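Local coordinates for protein alcohol oxidase (Myceliophthora thermophila, PDB 6F74) that binds FAD and, as a VAO-type flavoprotein, probably oxidises a substrate alcohol with molecular oxygen as electron acceptor, at residues Phe284-Ile287 / Gly293-Ile296; Glu262-Leu267 / Ile272-His277; Gly256-Leu261 / Ser487-Ala492. All coordinates share one frame; numbering follows the deposited sequence.

Contact 1. Residues Phe284-Ile287 / Gly293-Ile296. With FAD (flavin-adenine dinucleotide), chain I.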
ATOM      1  N   PHE A 284     -12.189  -1.072  16.571  1.00 24.61           N
ATOM      2  CA  PHE A 284     -12.311  -2.063  15.507  1.00 24.49           C
ATOM      3  C   PHE A 284     -12.641  -1.389  14.169  1.00 24.17           C
ATOM      4  O   PHE A 284     -12.075  -1.727  13.115  1.00 23.62           O
ATOM      5  CB  PHE A 284     -13.391  -3.056  15.943  1.00 25.39           C
ATOM      6  CG  PHE A 284     -13.704  -4.128  14.946  1.00 25.45           C
ATOM      7  CD1 PHE A 284     -12.704  -4.942  14.448  1.00 24.94           C
ATOM      8  CD2 PHE A 284     -15.027  -4.382  14.580  1.00 26.15           C
ATOM      9  CE1 PHE A 284     -13.014  -5.970  13.572  1.00 25.09           C
ATOM     10  CE2 PHE A 284     -15.344  -5.403  13.708  1.00 26.28           C
ATOM     11  CZ  PHE A 284     -14.339  -6.206  13.194  1.00 25.75           C
ATOM     12  N   ARG A 285     -13.546  -0.411  14.241  1.00 24.56           N
ATOM     13  CA  ARG A 285     -13.912   0.392  13.098  1.00 24.36           C
ATOM     14  C   ARG A 285     -12.735   1.234  12.606  1.00 23.54           C
ATOM     15  O   ARG A 285     -12.471   1.276  11.413  1.00 23.10           O
ATOM     16  CB  ARG A 285     -15.114   1.287  13.416  1.00 25.07           C
ATOM     17  CG  ARG A 285     -15.570   2.108  12.200  1.00 24.95           C
ATOM     18  CD  ARG A 285     -16.783   3.008  12.443  1.00 25.73           C
ATOM     19  NE  ARG A 285     -16.686   3.824  13.671  1.00 26.04           N
ATOM     20  CZ  ARG A 285     -17.490   3.748  14.730  1.00 26.87           C
ATOM     21  NH1 ARG A 285     -18.471   2.832  14.776  1.00 27.53           N
ATOM     22  NH2 ARG A 285     -17.242   4.521  15.791  1.00 27.06           N
ATOM     23  N   ALA A 286     -12.040   1.884  13.522  1.00 23.39           N
ATOM     24  CA  ALA A 286     -10.872   2.713  13.176  1.00 22.70           C
ATOM     25  C   ALA A 286      -9.786   1.954  12.395  1.00 22.03           C
ATOM     26  O   ALA A 286      -9.273   2.450  11.383  1.00 21.57           O
ATOM     27  CB  ALA A 286     -10.282   3.310  14.434  1.00 22.73           C
ATOM     28  N   ILE A 287      -9.439   0.758  12.854  1.00 22.05           N
ATOM     29  CA  ILE A 287      -8.403  -0.035  12.149  1.00 21.50           C
ATOM     30  C   ILE A 287      -8.859  -0.620  10.818  1.00 21.45           C
ATOM     31  O   ILE A 287      -8.025  -1.066  10.035  1.00 21.01           O
ATOM     32  CB  ILE A 287      -7.784  -1.151  13.013  1.00 21.57           C
ATOM     33  CG1 ILE A 287      -8.813  -2.213  13.429  1.00 22.25           C
ATOM     34  CG2 ILE A 287      -7.141  -0.549  14.246  1.00 21.53           C
ATOM     35  CD1 ILE A 287      -8.165  -3.561  13.755  1.00 22.30           C
ATOM     36  N   GLY A 293      -1.974   3.488  13.521  1.00 19.41           N
ATOM     37  CA  GLY A 293      -1.626   4.354  14.659  1.00 19.52           C
ATOM     38  C   GLY A 293      -2.587   4.368  15.820  1.00 20.03           C
ATOM     39  O   GLY A 293      -2.566   5.313  16.612  1.00 20.21           O
ATOM     40  N   TYR A 294      -3.459   3.360  15.901  1.00 20.33           N
ATOM     41  CA  TYR A 294      -4.437   3.257  16.994  1.00 20.91           C
ATOM     42  C   TYR A 294      -3.933   2.352  18.112  1.00 21.04           C
ATOM     43  O   TYR A 294      -4.322   2.507  19.263  1.00 21.48           O
ATOM     44  CB  TYR A 294      -5.799   2.800  16.483  1.00 21.31           C
ATOM     45  CG  TYR A 294      -6.359   3.708  15.424  1.00 21.26           C
ATOM     46  CD1 TYR A 294      -7.060   4.862  15.767  1.00 21.65           C
ATOM     47  CD2 TYR A 294      -6.165   3.435  14.073  1.00 20.88           C
ATOM     48  CE1 TYR A 294      -7.566   5.702  14.802  1.00 21.67           C
ATOM     49  CE2 TYR A 294      -6.659   4.279  13.095  1.00 20.88           C
ATOM     50  CZ  TYR A 294      -7.374   5.398  13.455  1.00 21.28           C
ATOM     51  OH  TYR A 294      -7.890   6.221  12.482  1.00 21.34           O
ATOM     52  N   GLY A 295      -2.997   1.471  17.766  1.00 20.68           N
ATOM     53  CA  GLY A 295      -2.470   0.453  18.683  1.00 20.83           C
ATOM     54  C   GLY A 295      -1.590  -0.448  17.856  1.00 20.46           C
ATOM     55  O   GLY A 295      -1.569  -0.308  16.625  1.00 20.14           O
ATOM     56  N   ILE A 296      -0.842  -1.339  18.509  1.00 20.52           N
ATOM     57  CA  ILE A 296       0.014  -2.299  17.807  1.00 20.28           C
ATOM     58  C   ILE A 296      -0.792  -3.567  17.533  1.00 20.69           C
ATOM     59  O   ILE A 296      -1.158  -4.287  18.467  1.00 21.19           O
ATOM     60  CB  ILE A 296       1.268  -2.679  18.630  1.00 20.24           C
ATOM     61  CG1 ILE A 296       2.063  -1.444  19.037  1.00 19.93           C
ATOM     62  CG2 ILE A 296       2.177  -3.613  17.828  1.00 20.04           C
ATOM     63  CD1 ILE A 296       2.897  -1.667  20.281  1.00 20.07           C
TER
HETATM   64  PA  FAD I 601       4.921  -1.241   6.778  1.00 15.73           P
HETATM   65  O1A FAD I 601       5.824  -0.208   6.108  1.00 16.33           O
HETATM   66  O2A FAD I 601       5.601  -2.273   7.622  1.00 14.61           O
HETATM   67  O5B FAD I 601       3.860  -0.443   7.633  1.00 13.82           O
HETATM   68  C5B FAD I 601       2.941   0.391   6.984  1.00 13.38           C
HETATM   69  C4B FAD I 601       2.244   1.255   8.020  1.00 12.87           C
HETATM   70  O4B FAD I 601       1.508   0.379   8.857  1.00 12.82           O
HETATM   71  C3B FAD I 601       3.138   2.040   8.947  1.00 12.31           C
HETATM   72  O3B FAD I 601       2.408   3.200   9.361  1.00 12.69           O
HETATM   73  C2B FAD I 601       3.293   1.155  10.159  1.00 12.77           C
HETATM   74  O2B FAD I 601       3.454   1.847  11.403  1.00 12.30           O
HETATM   75  C1B FAD I 601       1.965   0.449  10.199  1.00 12.89           C
HETATM   76  N9A FAD I 601       1.971  -0.914  10.740  1.00 13.21           N
HETATM   77  C8A FAD I 601       2.514  -2.000  10.173  1.00 14.09           C
HETATM   78  N7A FAD I 601       2.297  -3.095  10.926  1.00 14.08           N
HETATM   79  C5A FAD I 601       1.596  -2.698  11.983  1.00 13.77           C
HETATM   80  C6A FAD I 601       1.039  -3.385  13.149  1.00 13.93           C
HETATM   81  N6A FAD I 601       1.244  -4.719  13.241  1.00 14.13           N
HETATM   82  N1A FAD I 601       0.368  -2.632  14.060  1.00 13.83           N
HETATM   83  C2A FAD I 601       0.208  -1.294  13.895  1.00 14.21           C
HETATM   84  N3A FAD I 601       0.679  -0.601  12.826  1.00 13.99           N
HETATM   85  C4A FAD I 601       1.368  -1.262  11.859  1.00 13.66           C
HETATM   86  N1  FAD I 601      -1.334  -2.496  -1.584  1.00 11.40           N
HETATM   87  C2  FAD I 601      -2.469  -2.971  -2.146  1.00 11.65           C
HETATM   88  O2  FAD I 601      -3.575  -2.550  -1.720  1.00 12.31           O
HETATM   89  N3  FAD I 601      -2.451  -3.897  -3.125  1.00 11.81           N
HETATM   90  C4  FAD I 601      -1.307  -4.387  -3.635  1.00 12.03           C
HETATM   91  O4  FAD I 601      -1.293  -5.231  -4.555  1.00 13.38           O
HETATM   92  C4X FAD I 601      -0.020  -3.906  -3.090  1.00 11.93           C
HETATM   93  N5  FAD I 601       1.159  -4.353  -3.567  1.00 11.39           N
HETATM   94  C5X FAD I 601       2.323  -3.900  -3.040  1.00 10.96           C
HETATM   95  C6  FAD I 601       3.533  -4.388  -3.532  1.00  9.80           C
HETATM   96  C7  FAD I 601       4.748  -3.973  -3.016  1.00  8.66           C
HETATM   97  C7M FAD I 601       5.958  -4.582  -3.681  1.00  8.75           C
HETATM   98  C8  FAD I 601       4.771  -2.990  -1.896  1.00  7.38           C
HETATM   99  C8M FAD I 601       6.060  -2.516  -1.238  1.00  4.60           C
HETATM  100  C9  FAD I 601       3.568  -2.482  -1.417  1.00  9.18           C
HETATM  101  C9A FAD I 601       2.327  -2.898  -1.932  1.00 10.70           C
HETATM  102  N10 FAD I 601       1.077  -2.425  -1.445  1.00 12.01           N
HETATM  103  C10 FAD I 601      -0.109  -2.908  -2.013  1.00 11.68           C
HETATM  104  C1' FAD I 601       0.966  -1.367  -0.414  1.00 13.09           C
HETATM  105  C2' FAD I 601       0.719  -1.740   1.011  1.00 14.05           C
HETATM  106  O2' FAD I 601      -0.683  -1.959   1.153  1.00 13.99           O
HETATM  107  C3' FAD I 601       1.118  -0.571   1.917  1.00 15.12           C
HETATM  108  O3' FAD I 601       2.450  -0.109   1.629  1.00 16.26           O
HETATM  109  C4' FAD I 601       1.001  -0.931   3.391  1.00 15.51           C
HETATM  110  O4' FAD I 601       1.372   0.196   4.190  1.00 16.74           O
HETATM  111  C5' FAD I 601       1.863  -2.136   3.737  1.00 15.36           C
HETATM  112  O5' FAD I 601       1.731  -2.462   5.109  1.00 15.25           O
HETATM  113  P   FAD I 601       3.012  -3.156   5.728  1.00 15.53           P
HETATM  114  O1P FAD I 601       3.463  -4.281   4.839  1.00 15.56           O
HETATM  115  O2P FAD I 601       2.690  -3.421   7.161  1.00 17.65           O
HETATM  116  O3P FAD I 601       4.075  -1.943   5.586  1.00 15.91           O
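The backbone of helix 281-287 comes nearest the loop 293-296 at Ile287 and Tyr294, whose CA atoms lie 7.1 Å apart. The side chain of Tyr294 spans this gap, and Ala286 meets it. The methyl CB of Ala286 sits over one face of the Tyr294 ring, 3.6 Å from its centroid and only 11° off the ring normal. This is a CH-pi contact. The tyrosine CG stands beside its own backbone N, a rotation (chi1 -58°) that lays one ring face against the Ala286 methyl. On the CE2 side, the carbonyl O of Ala286 lies 3.6 Å from Tyr294 CE2. Ile287 adds a looser touch: its CG2 branch reaches Tyr294 CD2 at 4.1 Å, at a slant to the ring. Tyr294 OH donates to Gly290 O, in the loop between the two segments, so the ring is held at its far end too. His563 and Lys567 of helix 560-570 also touch the tyrosine.

The loop then leads into strand 296-306 of the FAD-binding domain of this VAO-type fold. At Gly295 and Ile296 it borders the adenine of the cofactor. The carbonyl O of Gly295 is 3.4 Å from FAD C2A, and the CA of Ile296 is 3.8 Å from FAD N1A. The CG1-CD1 branch of Ile287 takes no part in the tyrosine contact; the side chain packs on Ala263 and Ile265 of strand 260-266.

Contact 2. Residues Glu262-Leu267 / Ile272-His277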
ATOM      1  N   GLU A 262     -11.864  -9.662  13.666  1.00 25.68           N
ATOM      2  CA  GLU A 262     -11.399  -9.182  14.953  1.00 25.68           C
ATOM      3  C   GLU A 262      -9.893  -9.046  14.955  1.00 24.91           C
ATOM      4  O   GLU A 262      -9.219  -9.489  14.005  1.00 24.48           O
ATOM      5  CB  GLU A 262     -11.837 -10.126  16.093  1.00 26.63           C
ATOM      6  CG  GLU A 262     -11.298 -11.528  16.091  1.00 26.93           C
ATOM      7  CD  GLU A 262     -11.938 -12.370  17.181  1.00 28.02           C
ATOM      8  OE1 GLU A 262     -13.174 -12.429  17.236  1.00 28.74           O
ATOM      9  OE2 GLU A 262     -11.202 -12.946  18.024  1.00 28.21           O
ATOM     10  N   ALA A 263      -9.376  -8.424  16.019  1.00 24.78           N
ATOM     11  CA  ALA A 263      -7.942  -8.250  16.205  1.00 24.14           C
ATOM     12  C   ALA A 263      -7.589  -8.302  17.699  1.00 24.48           C
ATOM     13  O   ALA A 263      -8.415  -7.993  18.547  1.00 25.02           O
ATOM     14  CB  ALA A 263      -7.489  -6.921  15.597  1.00 23.35           C
ATOM     15  N   GLN A 264      -6.349  -8.677  17.986  1.00 24.18           N
ATOM     16  CA  GLN A 264      -5.740  -8.436  19.275  1.00 24.26           C
ATOM     17  C   GLN A 264      -4.787  -7.275  19.047  1.00 23.42           C
ATOM     18  O   GLN A 264      -4.045  -7.263  18.066  1.00 22.85           O
ATOM     19  CB  GLN A 264      -4.972  -9.656  19.758  1.00 24.57           C
ATOM     20  CG  GLN A 264      -5.816 -10.893  20.092  1.00 25.53           C
ATOM     21  CD  GLN A 264      -6.752 -10.649  21.234  1.00 26.23           C
ATOM     22  OE1 GLN A 264      -6.346 -10.219  22.304  1.00 26.26           O
ATOM     23  NE2 GLN A 264      -8.021 -10.920  21.021  1.00 26.84           N
ATOM     24  N   ILE A 265      -4.859  -6.292  19.948  1.00 23.42           N
ATOM     25  CA  ILE A 265      -4.138  -5.049  19.821  1.00 22.76           C
ATOM     26  C   ILE A 265      -3.585  -4.641  21.174  1.00 22.86           C
ATOM     27  O   ILE A 265      -4.332  -4.633  22.166  1.00 23.47           O
ATOM     28  CB  ILE A 265      -5.048  -3.914  19.309  1.00 22.67           C
ATOM     29  CG1 ILE A 265      -5.653  -4.285  17.946  1.00 22.59           C
ATOM     30  CG2 ILE A 265      -4.246  -2.631  19.160  1.00 22.05           C
ATOM     31  CD1 ILE A 265      -6.653  -3.291  17.399  1.00 22.61           C
ATOM     32  N   MET A 266      -2.296  -4.298  21.201  1.00 22.33           N
ATOM     33  CA  MET A 266      -1.651  -3.722  22.377  1.00 22.33           C
ATOM     34  C   MET A 266      -1.753  -2.200  22.284  1.00 22.00           C
ATOM     35  O   MET A 266      -1.248  -1.570  21.342  1.00 21.44           O
ATOM     36  CB  MET A 266      -0.197  -4.172  22.484  1.00 22.01           C
ATOM     37  CG  MET A 266       0.542  -3.599  23.700  1.00 22.02           C
ATOM     38  SD  MET A 266       2.262  -4.183  23.938  1.00 21.76           S
ATOM     39  CE  MET A 266       2.038  -5.945  23.795  1.00 22.28           C
ATOM     40  N   LEU A 267      -2.424  -1.613  23.264  1.00 22.43           N
ATOM     41  CA  LEU A 267      -2.641  -0.173  23.274  1.00 22.28           C
ATOM     42  C   LEU A 267      -1.383   0.529  23.755  1.00 21.89           C
ATOM     43  O   LEU A 267      -0.480  -0.125  24.285  1.00 21.84           O
ATOM     44  CB  LEU A 267      -3.846   0.182  24.161  1.00 22.99           C
ATOM     45  CG  LEU A 267      -5.183  -0.510  23.865  1.00 23.54           C
ATOM     46  CD1 LEU A 267      -6.259  -0.059  24.839  1.00 24.30           C
ATOM     47  CD2 LEU A 267      -5.640  -0.257  22.445  1.00 23.22           C
ATOM     48  N   ILE A 272      -3.365  -5.347  26.346  1.00 24.78           N
ATOM     49  CA  ILE A 272      -3.720  -6.131  25.179  1.00 24.72           C
ATOM     50  C   ILE A 272      -5.224  -6.318  25.196  1.00 25.43           C
ATOM     51  O   ILE A 272      -5.732  -6.907  26.129  1.00 26.22           O
ATOM     52  CB  ILE A 272      -2.999  -7.491  25.149  1.00 24.88           C
ATOM     53  CG1 ILE A 272      -1.486  -7.225  25.052  1.00 24.20           C
ATOM     54  CG2 ILE A 272      -3.482  -8.312  23.964  1.00 24.93           C
ATOM     55  CD1 ILE A 272      -0.622  -8.457  24.846  1.00 24.28           C
ATOM     56  N   VAL A 273      -5.915  -5.817  24.154  1.00 25.18           N
ATOM     57  CA  VAL A 273      -7.380  -5.863  24.085  1.00 25.85           C
ATOM     58  C   VAL A 273      -7.868  -6.561  22.816  1.00 25.81           C
ATOM     59  O   VAL A 273      -7.174  -6.564  21.783  1.00 25.11           O
ATOM     60  CB  VAL A 273      -8.039  -4.473  24.159  1.00 25.81           C
ATOM     61  CG1 VAL A 273      -7.712  -3.776  25.476  1.00 25.98           C
ATOM     62  CG2 VAL A 273      -7.660  -3.598  22.971  1.00 24.95           C
ATOM     63  N   THR A 274      -9.082  -7.106  22.898  1.00 26.63           N
ATOM     64  CA  THR A 274      -9.792  -7.588  21.722  1.00 26.70           C
ATOM     65  C   THR A 274     -10.553  -6.430  21.100  1.00 26.49           C
ATOM     66  O   THR A 274     -11.167  -5.615  21.815  1.00 26.85           O
ATOM     67  CB  THR A 274     -10.759  -8.739  22.099  1.00 27.77           C
ATOM     68  OG1 THR A 274      -9.967  -9.833  22.580  1.00 27.97           O
ATOM     69  CG2 THR A 274     -11.560  -9.225  20.916  1.00 27.92           C
ATOM     70  N   ALA A 275     -10.477  -6.333  19.776  1.00 25.93           N
ATOM     71  CA  ALA A 275     -11.266  -5.371  19.019  1.00 25.80           C
ATOM     72  C   ALA A 275     -12.101  -6.134  17.997  1.00 26.10           C
ATOM     73  O   ALA A 275     -11.551  -6.754  17.073  1.00 25.67           O
ATOM     74  CB  ALA A 275     -10.380  -4.357  18.316  1.00 24.84           C
ATOM     75  N   ASN A 276     -13.418  -6.098  18.184  1.00 26.89           N
ATOM     76  CA  ASN A 276     -14.344  -6.687  17.227  1.00 27.25           C
ATOM     77  C   ASN A 276     -15.740  -6.049  17.376  1.00 27.97           C
ATOM     78  O   ASN A 276     -15.887  -5.002  18.035  1.00 28.03           O
ATOM     79  CB  ASN A 276     -14.306  -8.242  17.281  1.00 27.74           C
ATOM     80  CG  ASN A 276     -14.913  -8.848  18.529  1.00 28.79           C
ATOM     81  OD1 ASN A 276     -15.544  -8.174  19.334  1.00 29.26           O
ATOM     82  ND2 ASN A 276     -14.718 -10.158  18.690  1.00 29.23           N
ATOM     83  N   HIS A 277     -16.751  -6.697  16.811  1.00 28.58           N
ATOM     84  CA  HIS A 277     -18.103  -6.154  16.781  1.00 29.30           C
ATOM     85  C   HIS A 277     -18.689  -6.007  18.188  1.00 30.22           C
ATOM     86  O   HIS A 277     -19.528  -5.129  18.418  1.00 30.68           O
ATOM     87  CB  HIS A 277     -19.025  -7.025  15.891  1.00 29.83           C
ATOM     88  CG  HIS A 277     -18.506  -7.225  14.498  1.00 29.02           C
ATOM     89  ND1 HIS A 277     -17.443  -8.060  14.202  1.00 28.48           N
ATOM     90  CD2 HIS A 277     -18.893  -6.684  13.320  1.00 28.70           C
ATOM     91  CE1 HIS A 277     -17.188  -8.008  12.906  1.00 27.85           C
ATOM     92  NE2 HIS A 277     -18.056  -7.184  12.346  1.00 27.96           N
TER
HETATM   93  O   HOH W   1      -7.589 -10.721  24.590  1.00 26.27           O
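Ala263 pairs with Ala275, and Ile265 with Val273, as hydrogen-bonded pairs of two antiparallel strands. The axes of the short strand segments 262-266 and 272-276 come within 4.6 Å, with 151° between their directions. The bond from Val273 N to Ile265 O is 2.8 Å long and nearly straight. Gln264 faces Thr274 in a non-hydrogen-bonded pair, and here the side chains make the link.

Gln264 starts at CB on the same face as Thr274. CG lies anti to the carbonyl carbon (chi1 -67°), and the chain bends at chi2, which carries the amide over to Thr274. CD comes within 3.6 Å of Thr274 OG1. At the tip the two amide atoms divide the work. NE2 donates to Thr274 OG1 over 2.7 Å, with the hydroxyl 17° out of the amide plane. OE1 accepts from a water at 2.7 Å, and that water is also hydrogen-bonded to Thr274 OG1. OE1 also rests against the CG2 methyl of Ile272.

On the same face, Glu262 and Asn276 lie side by side. Asn276 ND2 donates to Glu262 OE1 over 3.1 Å from above the carboxylate plane, while the partner stays in the amide plane of Asn276. Tyr188 and Ser190 also bond to OE1. Asn276 ND2 also bonds to Asn192 OD1, and Glu262 OE2 to Ala191 N, so several partners hold these buried groups. Further along, Met266 CE touches Ile272 CD1 at 3.8 Å. The other face, with Ala263, Ile265, Val273 and Ala275, is apolar; Ile265 CD1 reaches Ala275 CB. Just after Met266, Leu267 CD2 meets Val273 CG2. Helix 281-287 packs on Ile265 and Leu267. The whole is a beta hairpin at one side of the antiparallel sheet of the FAD-binding domain, with strand 296-306 beside strand 260-266.

Contact 3. Residues Gly256-Leu261 / Ser487-Ala492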
ATOM      1  N   GLY A 256      -9.947  -5.540   1.811  1.00 21.05           N
ATOM      2  CA  GLY A 256      -9.183  -6.147   2.896  1.00 21.06           C
ATOM      3  C   GLY A 256      -9.657  -5.734   4.278  1.00 21.35           C
ATOM      4  O   GLY A 256      -9.818  -6.548   5.179  1.00 21.75           O
ATOM      5  N   ALA A 257      -9.903  -4.456   4.426  1.00 21.21           N
ATOM      6  CA  ALA A 257     -10.431  -3.913   5.688  1.00 21.54           C
ATOM      7  C   ALA A 257     -11.687  -4.611   6.126  1.00 22.27           C
ATOM      8  O   ALA A 257     -11.885  -4.818   7.314  1.00 22.65           O
ATOM      9  CB  ALA A 257     -10.701  -2.435   5.567  1.00 21.40           C
ATOM     10  N   ASP A 258     -12.540  -4.964   5.177  1.00 22.54           N
ATOM     11  CA  ASP A 258     -13.788  -5.646   5.493  1.00 23.32           C
ATOM     12  C   ASP A 258     -13.687  -7.155   5.676  1.00 23.67           C
ATOM     13  O   ASP A 258     -14.654  -7.771   6.059  1.00 24.40           O
ATOM     14  CB  ASP A 258     -14.868  -5.263   4.461  1.00 23.56           C
ATOM     15  CG  ASP A 258     -15.358  -3.831   4.632  1.00 23.58           C
ATOM     16  OD1 ASP A 258     -15.187  -3.252   5.747  1.00 23.63           O
ATOM     17  OD2 ASP A 258     -15.933  -3.307   3.658  1.00 23.60           O
ATOM     18  N   GLN A 259     -12.514  -7.724   5.419  1.00 23.23           N
ATOM     19  CA  GLN A 259     -12.232  -9.115   5.767  1.00 23.59           C
ATOM     20  C   GLN A 259     -11.957  -9.300   7.248  1.00 23.86           C
ATOM     21  O   GLN A 259     -12.126 -10.391   7.775  1.00 24.43           O
ATOM     22  CB  GLN A 259     -11.058  -9.655   4.945  1.00 23.09           C
ATOM     23  CG  GLN A 259     -11.226  -9.534   3.430  1.00 22.83           C
ATOM     24  CD  GLN A 259     -12.475 -10.169   2.892  1.00 23.46           C
ATOM     25  OE1 GLN A 259     -12.970 -11.140   3.422  1.00 24.12           O
ATOM     26  NE2 GLN A 259     -12.951  -9.649   1.775  1.00 23.29           N
ATOM     27  N   VAL A 260     -11.572  -8.228   7.930  1.00 23.50           N
ATOM     28  CA  VAL A 260     -11.127  -8.318   9.317  1.00 23.66           C
ATOM     29  C   VAL A 260     -12.333  -8.547  10.228  1.00 24.53           C
ATOM     30  O   VAL A 260     -13.230  -7.721  10.306  1.00 24.74           O
ATOM     31  CB  VAL A 260     -10.352  -7.057   9.763  1.00 23.06           C
ATOM     32  CG1 VAL A 260      -9.820  -7.216  11.189  1.00 23.23           C
ATOM     33  CG2 VAL A 260      -9.190  -6.765   8.826  1.00 22.28           C
ATOM     34  N   LEU A 261     -12.320  -9.681  10.921  1.00 25.10           N
ATOM     35  CA  LEU A 261     -13.391 -10.071  11.844  1.00 26.05           C
ATOM     36  C   LEU A 261     -13.135  -9.621  13.272  1.00 26.19           C
ATOM     37  O   LEU A 261     -14.078  -9.294  14.008  1.00 26.82           O
ATOM     38  CB  LEU A 261     -13.531 -11.579  11.833  1.00 26.71           C
ATOM     39  CG  LEU A 261     -14.069 -12.146  10.520  1.00 26.82           C
ATOM     40  CD1 LEU A 261     -13.754 -13.633  10.428  1.00 27.29           C
ATOM     41  CD2 LEU A 261     -15.578 -11.842  10.393  1.00 27.47           C
ATOM     42  N   SER A 487     -17.705  -1.199   9.685  1.00 25.75           N
ATOM     43  CA  SER A 487     -16.584  -0.806   8.842  1.00 24.83           C
ATOM     44  C   SER A 487     -16.222   0.665   8.951  1.00 24.54           C
ATOM     45  O   SER A 487     -17.092   1.517   9.114  1.00 25.05           O
ATOM     46  CB  SER A 487     -16.914  -1.103   7.386  1.00 24.68           C
ATOM     47  OG  SER A 487     -15.825  -0.789   6.571  1.00 23.86           O
ATOM     48  N   GLY A 488     -14.928   0.948   8.827  1.00 23.78           N
ATOM     49  CA  GLY A 488     -14.413   2.307   8.793  1.00 23.46           C
ATOM     50  C   GLY A 488     -13.990   2.804   7.424  1.00 22.95           C
ATOM     51  O   GLY A 488     -13.305   3.826   7.344  1.00 22.62           O
ATOM     52  N   LEU A 489     -14.411   2.113   6.348  1.00 22.95           N
ATOM     53  CA  LEU A 489     -13.880   2.397   5.020  1.00 22.44           C
ATOM     54  C   LEU A 489     -14.465   3.683   4.496  1.00 22.68           C
ATOM     55  O   LEU A 489     -15.663   3.921   4.616  1.00 23.32           O
ATOM     56  CB  LEU A 489     -14.164   1.272   4.015  1.00 22.41           C
ATOM     57  CG  LEU A 489     -13.190   0.090   3.974  1.00 21.99           C
ATOM     58  CD1 LEU A 489     -13.765  -0.997   3.105  1.00 22.18           C
ATOM     59  CD2 LEU A 489     -11.825   0.509   3.436  1.00 21.29           C
ATOM     60  N   HIS A 490     -13.592   4.506   3.912  1.00 22.22           N
ATOM     61  CA  HIS A 490     -13.993   5.731   3.194  1.00 22.42           C
ATOM     62  C   HIS A 490     -15.285   5.480   2.401  1.00 22.91           C
ATOM     63  O   HIS A 490     -15.339   4.538   1.603  1.00 22.73           O
ATOM     64  CB  HIS A 490     -12.871   6.144   2.249  1.00 21.83           C
ATOM     65  CG  HIS A 490     -12.939   7.567   1.784  1.00 22.02           C
ATOM     66  ND1 HIS A 490     -14.071   8.122   1.216  1.00 22.57           N
ATOM     67  CD2 HIS A 490     -11.980   8.515   1.727  1.00 21.78           C
ATOM     68  CE1 HIS A 490     -13.814   9.381   0.892  1.00 22.68           C
ATOM     69  NE2 HIS A 490     -12.544   9.636   1.172  1.00 22.20           N
ATOM     70  N   PRO A 491     -16.352   6.276   2.659  1.00 23.58           N
ATOM     71  CA  PRO A 491     -17.610   6.152   1.909  1.00 24.13           C
ATOM     72  C   PRO A 491     -17.480   6.015   0.370  1.00 23.83           C
ATOM     73  O   PRO A 491     -18.209   5.222  -0.249  1.00 24.04           O
ATOM     74  CB  PRO A 491     -18.328   7.448   2.248  1.00 24.78           C
ATOM     75  CG  PRO A 491     -17.853   7.794   3.613  1.00 24.78           C
ATOM     76  CD  PRO A 491     -16.441   7.326   3.685  1.00 23.94           C
ATOM     77  N   ALA A 492     -16.574   6.785  -0.229  1.00 23.40           N
ATOM     78  CA  ALA A 492     -16.379   6.750  -1.677  1.00 23.14           C
ATOM     79  C   ALA A 492     -16.121   5.347  -2.243  1.00 22.77           C
ATOM     80  O   ALA A 492     -16.482   5.068  -3.372  1.00 22.81           O
ATOM     81  CB  ALA A 492     -15.263   7.697  -2.080  1.00 22.75           C
TER
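Ala257 and Asp258 meet Leu489 and Ser487, the nearest CA pair being Asp258 and Ser487 at 6.5 Å. Gly256 opens the short, weakly bonded helix 256-259, and its O accepts from Gln259 N. Next, Ala257 directs its CB at the loop 487-492. The methyl lies 3.8 Å from Leu489 CD2 and almost as near to CG of that leucine.

Asp258 carries the polar half of the contact. Its chi1 of -72° places OD1 within bonding distance of Ser487 OG. Ser487 OG donates to Asp258 OD1 over 2.7 Å and uses the syn lone pair, the one on the side of the other oxygen. The same OG accepts from Leu489 N at 3.2 Å, so one oxygen both gives to the aspartate and closes an ST turn. The turn holds the Leu489 backbone N next to the serine. The leucine side chain and that of Asp258 come from opposite directions, and Leu489 CD1 ends 3.2 Å from Asp258 OD2.

The carboxylate has two charged partners besides. Arg288 forms a salt bridge with OD1 and Arg494 one with OD2. This buried negative group is therefore matched, and its ionised form is probably favoured. Past it, the chain turns into strand 260-266 at Val260 and Leu261, beside strand 296-306.

Ala257 has its side chain about 7 Å from that of Trp240, and the side chain of Leu489 lies about 7 Å from that of Tyr540; both of those residues bind FAD. The contact thus joins the FAD-binding domain to the loop before strand 498-503 of the seven-stranded antiparallel sheet, consistent with the two-domain architecture of VAO-type flavoproteins.

Overall arrangement
From the N terminus, the chain first reaches 256-261, which meets its partner 487-492 only 226 residues later; contact 3 therefore closes the longest loop. Strand 260-266 then turns back into strand 272-276, so contact 2 closes a short hairpin inside that loop. Helix 281-287 follows, and contact 1 closes a short loop before strand 296-306. Contacts 1 and 2 are in series, both nested in contact 3. They touch where Ile296 N probably bonds to Met266 O, and where Phe284 packs on His277. Phe284 also packs on Leu261, and Arg285 on Ser487, linking contacts 1 and 3. They tie the hairpin and helix 281-287 to the loop that leads into the seven-stranded sheet.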